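Local coordinates for protein WbmS, polysaccharide deacetylase involved in O-antigen biosynthesis (PDB 3HFT) that probably removes acetyl groups from a polysaccharide during O-antigen biosynthesis, as a zinc-dependent hydrolase of the polysaccharide deacetylase family, at residues Arg82-Asn96 with Thr114-Ser128. Sequence-based numbering, arbitrary orientation.
With EDO (1,2-ethanediol), chain F.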
ATOM      1  N   ARG A  82       8.916  13.049 -23.292  1.00 40.26           N
ATOM      2  CA  ARG A  82       9.162  11.923 -24.201  1.00 41.35           C
ATOM      3  C   ARG A  82      10.516  12.048 -24.916  1.00 39.89           C
ATOM      4  O   ARG A  82      11.282  11.095 -24.954  1.00 36.24           O
ATOM      5  CB  ARG A  82       8.062  11.816 -25.261  1.00 43.91           C
ATOM      6  CG  ARG A  82       6.726  11.325 -24.742  1.00 49.63           C
ATOM      7  CD  ARG A  82       5.741  11.056 -25.896  1.00 49.67           C
ATOM      8  NE  ARG A  82       4.341  11.155 -25.451  1.00 61.18           N
ATOM      9  CZ  ARG A  82       3.587  12.262 -25.499  1.00 60.20           C
ATOM     10  NH1 ARG A  82       4.062  13.402 -25.981  1.00 60.96           N
ATOM     11  NH2 ARG A  82       2.331  12.228 -25.055  1.00 61.58           N
ATOM     12  N   ARG A  83      10.788  13.214 -25.502  1.00 37.31           N
ATOM     13  CA  ARG A  83      12.038  13.444 -26.248  1.00 38.84           C
ATOM     14  C   ARG A  83      13.305  13.205 -25.462  1.00 37.68           C
ATOM     15  O   ARG A  83      14.300  12.707 -25.994  1.00 37.53           O
ATOM     16  CB  ARG A  83      12.136  14.898 -26.727  1.00 39.79           C
ATOM     17  CG  ARG A  83      11.457  15.191 -27.998  1.00 43.04           C
ATOM     18  CD  ARG A  83      11.936  16.523 -28.537  1.00 44.09           C
ATOM     19  NE  ARG A  83      11.731  17.604 -27.576  1.00 42.51           N
ATOM     20  CZ  ARG A  83      10.636  18.360 -27.510  1.00 49.39           C
ATOM     21  NH1 ARG A  83       9.624  18.167 -28.344  1.00 52.89           N
ATOM     22  NH2 ARG A  83      10.545  19.324 -26.596  1.00 52.63           N
ATOM     23  N   ASN A  84      13.306  13.637 -24.214  1.00 36.70           N
ATOM     24  CA  ASN A  84      14.492  13.539 -23.415  1.00 35.92           C
ATOM     25  C   ASN A  84      14.740  12.065 -23.087  1.00 36.90           C
ATOM     26  O   ASN A  84      13.936  11.426 -22.390  1.00 35.88           O
ATOM     27  CB  ASN A  84      14.338  14.388 -22.145  1.00 37.93           C
ATOM     28  CG  ASN A  84      15.617  14.500 -21.372  1.00 42.56           C
ATOM     29  OD1 ASN A  84      16.448  13.580 -21.387  1.00 39.11           O
ATOM     30  ND2 ASN A  84      15.798  15.629 -20.685  1.00 42.32           N
ATOM     31  N   PRO A  85      15.877  11.527 -23.546  1.00 36.32           N
ATOM     32  CA  PRO A  85      16.141  10.110 -23.313  1.00 37.58           C
ATOM     33  C   PRO A  85      16.403   9.769 -21.844  1.00 38.37           C
ATOM     34  O   PRO A  85      16.378   8.594 -21.472  1.00 39.07           O
ATOM     35  CB  PRO A  85      17.378   9.836 -24.168  1.00 39.33           C
ATOM     36  CG  PRO A  85      18.055  11.153 -24.289  1.00 40.92           C
ATOM     37  CD  PRO A  85      16.983  12.188 -24.268  1.00 37.79           C
ATOM     38  N   LEU A  86      16.647  10.775 -21.016  1.00 35.54           N
ATOM     39  CA  LEU A  86      16.860  10.547 -19.594  1.00 34.97           C
ATOM     40  C   LEU A  86      15.546  10.540 -18.816  1.00 34.40           C
ATOM     41  O   LEU A  86      15.526  10.214 -17.621  1.00 34.59           O
ATOM     42  CB  LEU A  86      17.779  11.632 -19.020  1.00 34.76           C
ATOM     43  CG  LEU A  86      19.193  11.774 -19.582  1.00 38.90           C
ATOM     44  CD1 LEU A  86      19.959  12.793 -18.767  1.00 43.81           C
ATOM     45  CD2 LEU A  86      19.907  10.446 -19.604  1.00 40.76           C
ATOM     46  N   PHE A  87      14.451  10.899 -19.477  1.00 31.75           N
ATOM     47  CA  PHE A  87      13.164  11.010 -18.811  1.00 34.42           C
ATOM     48  C   PHE A  87      12.207   9.908 -19.214  1.00 33.80           C
ATOM     49  O   PHE A  87      12.065   9.604 -20.377  1.00 32.67           O
ATOM     50  CB  PHE A  87      12.499  12.350 -19.127  1.00 32.66           C
ATOM     51  CG  PHE A  87      13.189  13.556 -18.514  1.00 36.37           C
ATOM     52  CD1 PHE A  87      14.189  13.429 -17.562  1.00 33.94           C
ATOM     53  CD2 PHE A  87      12.752  14.826 -18.830  1.00 36.04           C
ATOM     54  CE1 PHE A  87      14.775  14.545 -17.001  1.00 34.31           C
ATOM     55  CE2 PHE A  87      13.335  15.942 -18.260  1.00 36.40           C
ATOM     56  CZ  PHE A  87      14.339  15.798 -17.344  1.00 39.78           C
ATOM     57  N   GLU A  88      11.507   9.355 -18.246  1.00 31.43           N
ATOM     58  CA  GLU A  88      10.480   8.366 -18.520  1.00 31.17           C
ATOM     59  C   GLU A  88       9.124   9.023 -18.241  1.00 32.62           C
ATOM     60  O   GLU A  88       8.965   9.743 -17.256  1.00 32.12           O
ATOM     61  CB  GLU A  88      10.665   7.152 -17.628  1.00 31.78           C
ATOM     62  CG  GLU A  88       9.490   6.189 -17.661  1.00 33.88           C
ATOM     63  CD  GLU A  88       9.694   4.973 -16.769  1.00 37.74           C
ATOM     64  OE1 GLU A  88      10.806   4.815 -16.215  1.00 38.97           O
ATOM     65  OE2 GLU A  88       8.710   4.207 -16.614  1.00 36.60           O
ATOM     66  N   LEU A  89       8.164   8.790 -19.125  1.00 33.35           N
ATOM     67  CA  LEU A  89       6.810   9.287 -18.938  1.00 34.83           C
ATOM     68  C   LEU A  89       5.951   8.105 -18.478  1.00 34.61           C
ATOM     69  O   LEU A  89       5.927   7.051 -19.125  1.00 31.90           O
ATOM     70  CB  LEU A  89       6.254   9.863 -20.237  1.00 34.85           C
ATOM     71  CG  LEU A  89       4.844  10.490 -20.186  1.00 36.48           C
ATOM     72  CD1 LEU A  89       4.777  11.688 -19.221  1.00 34.67           C
ATOM     73  CD2 LEU A  89       4.328  10.882 -21.593  1.00 34.71           C
ATOM     74  N   GLY A  90       5.271   8.291 -17.352  1.00 33.91           N
ATOM     75  CA  GLY A  90       4.308   7.334 -16.845  1.00 32.65           C
ATOM     76  C   GLY A  90       2.973   8.041 -16.661  1.00 34.17           C
ATOM     77  O   GLY A  90       2.796   9.201 -17.097  1.00 32.84           O
ATOM     78  N   VAL A  91       2.024   7.349 -16.036  1.00 32.38           N
ATOM     79  CA  VAL A  91       0.662   7.883 -15.847  1.00 34.31           C
ATOM     80  C   VAL A  91       0.283   8.053 -14.388  1.00 34.59           C
ATOM     81  O   VAL A  91       0.770   7.321 -13.516  1.00 34.72           O
ATOM     82  CB  VAL A  91      -0.396   6.996 -16.615  1.00 35.75           C
ATOM     83  CG1 VAL A  91      -0.239   7.205 -18.102  1.00 33.97           C
ATOM     84  CG2 VAL A  91      -0.264   5.507 -16.229  1.00 31.29           C
ATOM     85  N   HIS A  92      -0.582   9.043 -14.158  1.00 33.19           N
ATOM     86  CA  HIS A  92      -1.105   9.395 -12.856  1.00 33.30           C
ATOM     87  C   HIS A  92      -2.641   9.448 -12.909  1.00 35.48           C
ATOM     88  O   HIS A  92      -3.251  10.518 -12.871  1.00 33.12           O
ATOM     89  CB  HIS A  92      -0.511  10.734 -12.426  1.00 34.13           C
ATOM     90  CG  HIS A  92      -0.518  10.972 -10.947  1.00 33.21           C
ATOM     91  ND1 HIS A  92       0.127  10.151 -10.049  1.00 37.36           N
ATOM     92  CD2 HIS A  92      -1.030  11.998 -10.220  1.00 38.51           C
ATOM     93  CE1 HIS A  92      -0.020  10.640  -8.827  1.00 34.34           C
ATOM     94  NE2 HIS A  92      -0.723  11.755  -8.905  1.00 34.62           N
ATOM     95  N   PRO A  93      -3.275   8.273 -12.979  1.00 34.90           N
ATOM     96  CA  PRO A  93      -4.726   8.181 -13.066  1.00 33.92           C
ATOM     97  C   PRO A  93      -5.380   8.668 -11.772  1.00 34.75           C
ATOM     98  O   PRO A  93      -4.814   8.483 -10.680  1.00 35.32           O
ATOM     99  CB  PRO A  93      -4.964   6.673 -13.248  1.00 35.41           C
ATOM    100  CG  PRO A  93      -3.825   6.044 -12.581  1.00 34.26           C
ATOM    101  CD  PRO A  93      -2.656   6.932 -12.925  1.00 32.76           C
ATOM    102  N   ASN A  94      -6.558   9.281 -11.909  1.00 35.52           N
ATOM    103  CA  ASN A  94      -7.302   9.804 -10.778  1.00 35.76           C
ATOM    104  C   ASN A  94      -8.598   9.067 -10.533  1.00 36.46           C
ATOM    105  O   ASN A  94      -9.606   9.290 -11.243  1.00 32.48           O
ATOM    106  CB  ASN A  94      -7.630  11.265 -11.005  1.00 37.20           C
ATOM    107  CG  ASN A  94      -8.329  11.886  -9.812  1.00 39.30           C
ATOM    108  OD1 ASN A  94      -8.285  11.367  -8.688  1.00 36.60           O
ATOM    109  ND2 ASN A  94      -8.939  13.022 -10.044  1.00 36.10           N
ATOM    110  N   PHE A  95      -8.576   8.183  -9.536  1.00 32.12           N
ATOM    111  CA  PHE A  95      -9.740   7.384  -9.204  1.00 34.37           C
ATOM    112  C   PHE A  95     -10.528   7.948  -8.027  1.00 34.70           C
ATOM    113  O   PHE A  95     -11.533   7.350  -7.639  1.00 37.63           O
ATOM    114  CB  PHE A  95      -9.339   5.944  -8.872  1.00 33.75           C
ATOM    115  CG  PHE A  95      -8.519   5.250  -9.944  1.00 32.69           C
ATOM    116  CD1 PHE A  95      -9.039   5.025 -11.213  1.00 35.75           C
ATOM    117  CD2 PHE A  95      -7.242   4.765  -9.649  1.00 32.73           C
ATOM    118  CE1 PHE A  95      -8.288   4.364 -12.195  1.00 33.55           C
ATOM    119  CE2 PHE A  95      -6.498   4.083 -10.617  1.00 33.98           C
ATOM    120  CZ  PHE A  95      -7.015   3.889 -11.895  1.00 35.40           C
ATOM    121  N   ASN A  96     -10.127   9.110  -7.512  1.00 34.52           N
ATOM    122  CA  ASN A  96     -10.820   9.738  -6.385  1.00 35.76           C
ATOM    123  C   ASN A  96     -12.311   9.935  -6.599  1.00 36.34           C
ATOM    124  O   ASN A  96     -13.096   9.692  -5.693  1.00 39.77           O
ATOM    125  CB  ASN A  96     -10.173  11.086  -5.995  1.00 35.48           C
ATOM    126  CG  ASN A  96      -8.953  10.921  -5.119  1.00 39.96           C
ATOM    127  OD1 ASN A  96      -8.730   9.853  -4.523  1.00 41.97           O
ATOM    128  ND2 ASN A  96      -8.145  11.989  -5.020  1.00 42.42           N
ATOM    129  N   THR A 114      -6.614   7.681 -19.139  1.00 35.67           N
ATOM    130  CA  THR A 114      -5.309   8.192 -18.703  1.00 34.43           C
ATOM    131  C   THR A 114      -4.164   7.614 -19.543  1.00 35.15           C
ATOM    132  O   THR A 114      -3.187   8.308 -19.866  1.00 34.32           O
ATOM    133  CB  THR A 114      -5.056   7.841 -17.232  1.00 36.22           C
ATOM    134  OG1 THR A 114      -6.214   8.191 -16.459  1.00 36.02           O
ATOM    135  CG2 THR A 114      -3.825   8.569 -16.702  1.00 29.22           C
ATOM    136  N   LEU A 115      -4.284   6.336 -19.896  1.00 34.79           N
ATOM    137  CA  LEU A 115      -3.251   5.669 -20.684  1.00 33.87           C
ATOM    138  C   LEU A 115      -3.099   6.287 -22.071  1.00 35.45           C
ATOM    139  O   LEU A 115      -2.039   6.158 -22.677  1.00 36.40           O
ATOM    140  CB  LEU A 115      -3.542   4.167 -20.793  1.00 33.54           C
ATOM    141  CG  LEU A 115      -3.244   3.402 -19.502  1.00 39.49           C
ATOM    142  CD1 LEU A 115      -3.864   2.009 -19.537  1.00 38.75           C
ATOM    143  CD2 LEU A 115      -1.748   3.341 -19.307  1.00 37.44           C
ATOM    144  N   GLU A 116      -4.144   6.962 -22.566  1.00 33.47           N
ATOM    145  CA  GLU A 116      -4.064   7.616 -23.847  1.00 35.45           C
ATOM    146  C   GLU A 116      -2.996   8.707 -23.813  1.00 36.00           C
ATOM    147  O   GLU A 116      -2.496   9.114 -24.853  1.00 34.70           O
ATOM    148  CB  GLU A 116      -5.407   8.234 -24.220  1.00 35.52           C
ATOM    149  CG  GLU A 116      -6.515   7.226 -24.385  1.00 45.07           C
ATOM    150  CD  GLU A 116      -7.838   7.839 -24.819  1.00 44.17           C
ATOM    151  OE1 GLU A 116      -7.901   9.051 -25.112  1.00 60.14           O
ATOM    152  OE2 GLU A 116      -8.827   7.079 -24.870  1.00 68.06           O
ATOM    153  N   LEU A 117      -2.649   9.196 -22.626  1.00 34.85           N
ATOM    154  CA  LEU A 117      -1.615  10.215 -22.495  1.00 35.63           C
ATOM    155  C   LEU A 117      -0.186   9.688 -22.722  1.00 36.41           C
ATOM    156  O   LEU A 117       0.717  10.457 -23.024  1.00 35.16           O
ATOM    157  CB  LEU A 117      -1.664  10.826 -21.101  1.00 36.85           C
ATOM    158  CG  LEU A 117      -2.926  11.514 -20.600  1.00 36.18           C
ATOM    159  CD1 LEU A 117      -2.732  11.891 -19.112  1.00 34.62           C
ATOM    160  CD2 LEU A 117      -3.227  12.722 -21.447  1.00 38.11           C
ATOM    161  N   ALA A 118       0.033   8.394 -22.562  1.00 35.75           N
ATOM    162  CA  ALA A 118       1.374   7.830 -22.734  1.00 35.20           C
ATOM    163  C   ALA A 118       1.271   6.399 -23.216  1.00 36.47           C
ATOM    164  O   ALA A 118       1.553   5.474 -22.462  1.00 38.59           O
ATOM    165  CB  ALA A 118       2.158   7.892 -21.399  1.00 32.43           C
ATOM    166  N   PRO A 119       0.848   6.194 -24.473  1.00 39.35           N
ATOM    167  CA  PRO A 119       0.690   4.804 -24.895  1.00 40.90           C
ATOM    168  C   PRO A 119       1.989   4.028 -24.783  1.00 39.91           C
ATOM    169  O   PRO A 119       3.064   4.553 -25.075  1.00 40.45           O
ATOM    170  CB  PRO A 119       0.236   4.915 -26.362  1.00 41.05           C
ATOM    171  CG  PRO A 119       0.515   6.292 -26.768  1.00 41.08           C
ATOM    172  CD  PRO A 119       0.488   7.142 -25.534  1.00 40.83           C
ATOM    173  N   GLY A 120       1.880   2.794 -24.327  1.00 42.55           N
ATOM    174  CA  GLY A 120       3.035   1.930 -24.158  1.00 43.67           C
ATOM    175  C   GLY A 120       3.836   2.162 -22.889  1.00 43.18           C
ATOM    176  O   GLY A 120       4.820   1.478 -22.649  1.00 43.47           O
ATOM    177  N   CYS A 121       3.444   3.121 -22.062  1.00 41.15           N
ATOM    178  CA  CYS A 121       4.192   3.347 -20.849  1.00 37.92           C
ATOM    179  C   CYS A 121       4.125   2.110 -19.961  1.00 36.99           C
ATOM    180  O   CYS A 121       3.296   1.202 -20.174  1.00 35.76           O
ATOM    181  CB  CYS A 121       3.698   4.588 -20.132  1.00 38.20           C
ATOM    182  SG  CYS A 121       2.092   4.415 -19.367  1.00 42.53           S
ATOM    183  N   VAL A 122       5.041   2.065 -18.997  1.00 33.88           N
ATOM    184  CA  VAL A 122       5.205   0.920 -18.107  1.00 33.06           C
ATOM    185  C   VAL A 122       5.099   1.251 -16.632  1.00 31.98           C
ATOM    186  O   VAL A 122       5.001   0.353 -15.805  1.00 33.22           O
ATOM    187  CB  VAL A 122       6.568   0.203 -18.358  1.00 34.35           C
ATOM    188  CG1 VAL A 122       6.603  -0.369 -19.815  1.00 35.14           C
ATOM    189  CG2 VAL A 122       7.747   1.133 -18.097  1.00 34.81           C
ATOM    190  N   SER A 123       5.104   2.527 -16.281  1.00 31.12           N
ATOM    191  CA  SER A 123       5.102   2.922 -14.872  1.00 33.66           C
ATOM    192  C   SER A 123       3.873   3.736 -14.487  1.00 34.13           C
ATOM    193  O   SER A 123       3.416   4.586 -15.247  1.00 32.79           O
ATOM    194  CB  SER A 123       6.392   3.675 -14.501  1.00 34.59           C
ATOM    195  OG  SER A 123       7.546   2.866 -14.704  1.00 37.19           O
ATOM    196  N   VAL A 124       3.348   3.478 -13.287  1.00 34.00           N
ATOM    197  CA  VAL A 124       2.168   4.159 -12.811  1.00 34.75           C
ATOM    198  C   VAL A 124       2.210   4.454 -11.324  1.00 33.89           C
ATOM    199  O   VAL A 124       2.704   3.647 -10.524  1.00 32.67           O
ATOM    200  CB  VAL A 124       0.871   3.314 -13.104  1.00 35.88           C
ATOM    201  CG1 VAL A 124       0.971   1.898 -12.473  1.00 34.24           C
ATOM    202  CG2 VAL A 124      -0.383   4.030 -12.592  1.00 35.90           C
ATOM    203  N   ARG A 125       1.695   5.626 -10.960  1.00 32.51           N
ATOM    204  CA  ARG A 125       1.407   5.957  -9.569  1.00 32.64           C
ATOM    205  C   ARG A 125       0.036   6.585  -9.605  1.00 35.29           C
ATOM    206  O   ARG A 125      -0.232   7.424 -10.481  1.00 37.04           O
ATOM    207  CB  ARG A 125       2.400   6.929  -8.947  1.00 31.50           C
ATOM    208  CG  ARG A 125       2.093   7.189  -7.470  1.00 31.75           C
ATOM    209  CD  ARG A 125       3.103   8.143  -6.924  1.00 37.39           C
ATOM    210  NE  ARG A 125       4.414   7.545  -6.755  1.00 36.40           N
ATOM    211  CZ  ARG A 125       5.566   8.175  -6.990  1.00 38.91           C
ATOM    212  NH1 ARG A 125       5.592   9.391  -7.517  1.00 36.70           N
ATOM    213  NH2 ARG A 125       6.709   7.557  -6.738  1.00 36.07           N
ATOM    214  N   SER A 126      -0.842   6.139  -8.702  1.00 35.13           N
ATOM    215  CA  SER A 126      -2.214   6.651  -8.643  1.00 34.73           C
ATOM    216  C   SER A 126      -2.290   7.954  -7.882  1.00 34.70           C
ATOM    217  O   SER A 126      -1.649   8.111  -6.847  1.00 34.50           O
ATOM    218  CB  SER A 126      -3.143   5.655  -7.961  1.00 36.86           C
ATOM    219  OG  SER A 126      -3.200   4.432  -8.675  1.00 36.96           O
ATOM    220  N   HIS A 127      -3.098   8.897  -8.386  1.00 32.98           N
ATOM    221  CA  HIS A 127      -3.364  10.105  -7.647  1.00 34.98           C
ATOM    222  C   HIS A 127      -3.996   9.682  -6.331  1.00 35.99           C
ATOM    223  O   HIS A 127      -4.850   8.776  -6.306  1.00 33.95           O
ATOM    224  CB  HIS A 127      -4.296  11.071  -8.372  1.00 35.53           C
ATOM    225  CG  HIS A 127      -4.483  12.341  -7.612  1.00 37.97           C
ATOM    226  ND1 HIS A 127      -3.418  13.153  -7.282  1.00 39.53           N
ATOM    227  CD2 HIS A 127      -5.583  12.905  -7.056  1.00 37.10           C
ATOM    228  CE1 HIS A 127      -3.865  14.193  -6.593  1.00 39.81           C
ATOM    229  NE2 HIS A 127      -5.172  14.057  -6.429  1.00 39.49           N
ATOM    230  N   SER A 128      -3.513  10.279  -5.243  1.00 33.58           N
ATOM    231  CA  SER A 128      -3.944   9.935  -3.872  1.00 34.52           C
ATOM    232  C   SER A 128      -3.674   8.474  -3.475  1.00 35.10           C
ATOM    233  O   SER A 128      -4.251   7.969  -2.510  1.00 35.17           O
ATOM    234  CB  SER A 128      -5.402  10.312  -3.637  1.00 37.24           C
ATOM    235  OG  SER A 128      -5.499  11.736  -3.732  1.00 42.09           O
TER
HETATM  236  C1  EDO F 261      -0.180  11.131  -4.593  1.00 45.88           C
HETATM  237  O1  EDO F 261      -1.401  11.850  -4.870  1.00 36.55           O
HETATM  238  C2  EDO F 261       0.981  12.118  -4.714  1.00 48.48           C
HETATM  239  O2  EDO F 261       0.852  12.963  -5.898  1.00 40.66           O
HETATM  240  O   HOH W   1       6.404   4.539 -18.106  1.00 35.64           O
HETATM  241  O   HOH W   2      -6.130   7.598  -8.288  1.00 33.16           O
HETATM  242  O   HOH W   3      -7.243  10.279 -14.663  1.00 35.03           O
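Val91 and Val124 form a single backbone bridge between strands running the same way: Val91 N donates to Ser123 O, Arg125 N returns to Val91 O, and two residues on His127 N reaches Pro93 O at 2.9 Å. The side chain of Val91 packs on the end of helix 107-115 and the turn after it, its CB 3.8 Å from Thr114 CG2. Its CG1, anti to the carbonyl carbon (chi1 -71°), lies 3.8 Å from Cys121 SG and also near Ala118 CB, while CG2 leans on Leu115 CD2 and Val124 CG2. At the start of the strand Ser123 OG donates to Glu88 OE2 over 2.6 Å, on the syn side but tilted out of the carboxylate plane; a water donates to the same oxygen and to Leu89 O and accepts from Val122 N. In this polysaccharide deacetylase fold strand 87-91 lies beside strand 67-71 at the edge of the parallel sheet, and the single bridge continues it to strand 123-124; both chains then run on to zinc ligands. His92 NE2 and His127 ND1 both bind the zinc ion, which Asp46 also ligates. The imidazole planes are 76° apart; His92 NE2 sits in the plane of the His127 ring, 3.4 Å from His127 ND1, whereas His127 N lies over a face of the His92 ring. A weak bond from His92 ND1 to Arg125 O, 2.8 Å long but bent to 125°, helps fix the rotation of that ring. Further along both segments, Asn96 ND2 donates almost straight to Ser128 OG at 3.0 Å, in its own amide plane, and Asn94 OD1 accepts a capping bond from Asn96 N, above its carbonyl plane, at the turn into helix 96-100.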